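Side-chain contact in designed helical repeat protein (Synthetic construct, PDB 5CWG), which has no known natural function and was designed by computation to fold as a repeat protein built from helices: residues A48-S53 and G99-E104. Sequence-based numbering, arbitrary orientation.
Sequences AGIDSS and GITSSE
Ile-50 meets 99-104 through one methyl branch. Its CG2 lies 3.9 Å from the carbonyl O of Ile-100. The same methyl is 4.2 Å from Thr-101 CA. It is 4.3 Å from Thr-101 CG2, a loose methyl-methyl contact. The first torsion explains which branch does the touching. CG2 is anti to the carbonyl carbon and reaches across to 99-104. CG1 stands between the backbone N and the carbonyl carbon (chi1 63°) and carries CD1 away from Thr-101. Ile-50 also packs on Ala-45 of helix 27-47.

The two segments hold corresponding helix-to-helix turns of a helical repeat array, with 99-104 running into the start of helix 103-123. Each follows a helix that ends in a Schellman motif, with Gly-49 and Gly-99 at positive phi. Each then leads into the next helix through a serine N-cap. Ser-52 OG bonds to Val-55 N, and Ser-102 OG to Val-105 N. Between these matched ends the segments come nearest at Ile-50 and Thr-101, whose CA atoms are 6.2 Å apart.

One water joins the backbones. It donates to Ala-48 O at 2.7 Å and to Ile-100 O at 2.9 Å. The Ile-50 methyl lies beside this second carbonyl O. The end of the Ile-100 side chain leads away from 48-53. In the conformer described, it packs on Phe-138 and Ala-142 of helix 127-148 and Leu-156 of helix 153-173. Thr-101 stays exposed at the margin, and its OG1 points away from Ile-50 while CG2 makes the contact.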
loop_
_atom_site.group_PDB
_atom_site.type_symbol
_atom_site.label_atom_id
_atom_site.label_comp_id
_atom_site.label_asym_id
_atom_site.label_seq_id
_atom_site.Cartn_x
_atom_site.Cartn_y
_atom_site.Cartn_z
ATOM N N ALA A 48 10.848 -7.377 -7.942
ATOM C CA ALA A 48 11.192 -5.974 -8.034
ATOM C C ALA A 48 12.573 -5.666 -7.402
ATOM O O ALA A 48 12.998 -4.514 -7.400
ATOM C CB ALA A 48 10.097 -5.090 -7.366
ATOM N N GLY A 49 13.223 -6.669 -6.838
ATOM C CA GLY A 49 14.521 -6.475 -6.212
ATOM C C GLY A 49 14.465 -5.632 -4.958
ATOM O O GLY A 49 15.441 -4.941 -4.633
ATOM N N ILE A 50 13.353 -5.720 -4.226
ATOM C CA ILE A 50 13.158 -4.911 -3.020
ATOM C C ILE A 50 12.788 -5.769 -1.818
ATOM O O ILE A 50 12.273 -5.256 -0.830
ATOM C CB ILE A 50 12.116 -3.808 -3.247
ATOM C CG1 ILE A 50 10.739 -4.391 -3.548
ATOM C CG2 ILE A 50 12.626 -2.824 -4.302
ATOM C CD1 ILE A 50 9.621 -3.378 -3.655
ATOM N N ASP A 51 13.096 -7.061 -1.873
ATOM C CA ASP A 51 12.716 -8.007 -0.820
ATOM C C ASP A 51 13.698 -8.025 0.357
ATOM O O ASP A 51 14.112 -9.077 0.815
ATOM C CB ASP A 51 12.524 -9.427 -1.371
ATOM C CG ASP A 51 13.743 -9.960 -2.066
ATOM O OD1 ASP A 51 14.379 -9.208 -2.828
ATOM O OD2 ASP A 51 14.046 -11.143 -1.832
ATOM N N SER A 52 14.013 -6.846 0.871
ATOM C CA SER A 52 14.671 -6.760 2.156
ATOM C C SER A 52 13.696 -7.155 3.256
ATOM O O SER A 52 12.483 -7.049 3.095
ATOM C CB SER A 52 15.150 -5.339 2.411
ATOM O OG SER A 52 14.038 -4.447 2.452
ATOM N N SER A 53 14.232 -7.588 4.394
ATOM C CA SER A 53 13.388 -7.918 5.546
ATOM C C SER A 53 12.542 -6.708 5.916
ATOM O O SER A 53 11.386 -6.835 6.325
ATOM C CB SER A 53 14.224 -8.378 6.748
ATOM O OG SER A 53 14.518 -9.758 6.640
ATOM N N GLY A 99 12.389 1.563 -11.737
ATOM C CA GLY A 99 13.715 1.440 -11.158
ATOM C C GLY A 99 13.871 2.014 -9.767
ATOM O O GLY A 99 14.932 2.515 -9.420
ATOM N N ILE A 100 12.817 1.939 -8.968
ATOM C CA ILE A 100 12.857 2.484 -7.619
ATOM C C ILE A 100 13.212 1.423 -6.598
ATOM O O ILE A 100 12.553 0.385 -6.493
ATOM C CB ILE A 100 11.526 3.138 -7.258
ATOM C CG1 ILE A 100 11.323 4.386 -8.118
ATOM C CG2 ILE A 100 11.459 3.496 -5.754
ATOM C CD1 ILE A 100 9.944 4.910 -8.074
ATOM N N THR A 101 14.257 1.710 -5.832
ATOM C CA THR A 101 14.703 0.839 -4.753
ATOM C C THR A 101 14.893 1.581 -3.423
ATOM O O THR A 101 15.204 0.972 -2.422
ATOM C CB THR A 101 16.029 0.145 -5.110
ATOM O OG1 THR A 101 17.034 1.128 -5.348
ATOM C CG2 THR A 101 15.853 -0.749 -6.329
ATOM N N SER A 102 14.659 2.884 -3.409
ATOM C CA SER A 102 14.840 3.682 -2.200
ATOM C C SER A 102 13.941 3.194 -1.076
ATOM O O SER A 102 12.709 3.155 -1.200
ATOM C CB SER A 102 14.532 5.132 -2.494
ATOM O OG SER A 102 14.187 5.864 -1.330
ATOM N N SER A 103 14.553 2.923 0.077
ATOM C CA SER A 103 13.793 2.465 1.236
ATOM C C SER A 103 12.817 3.536 1.718
ATOM O O SER A 103 11.669 3.225 2.085
ATOM C CB SER A 103 14.740 2.072 2.387
ATOM O OG SER A 103 15.498 3.173 2.830
ATOM N N GLU A 104 13.235 4.792 1.694
ATOM C CA GLU A 104 12.389 5.871 2.190
ATOM C C GLU A 104 11.217 6.137 1.257
ATOM O O GLU A 104 10.107 6.415 1.711
ATOM C CB GLU A 104 13.203 7.132 2.434
ATOM C CG GLU A 104 14.237 6.876 3.577
ATOM C CD GLU A 104 14.940 8.056 4.148
ATOM O OE1 GLU A 104 15.211 9.015 3.427
ATOM O OE2 GLU A 104 15.259 7.995 5.366
HETATM O O HOH W 1 12.530 -1.933 -8.165
#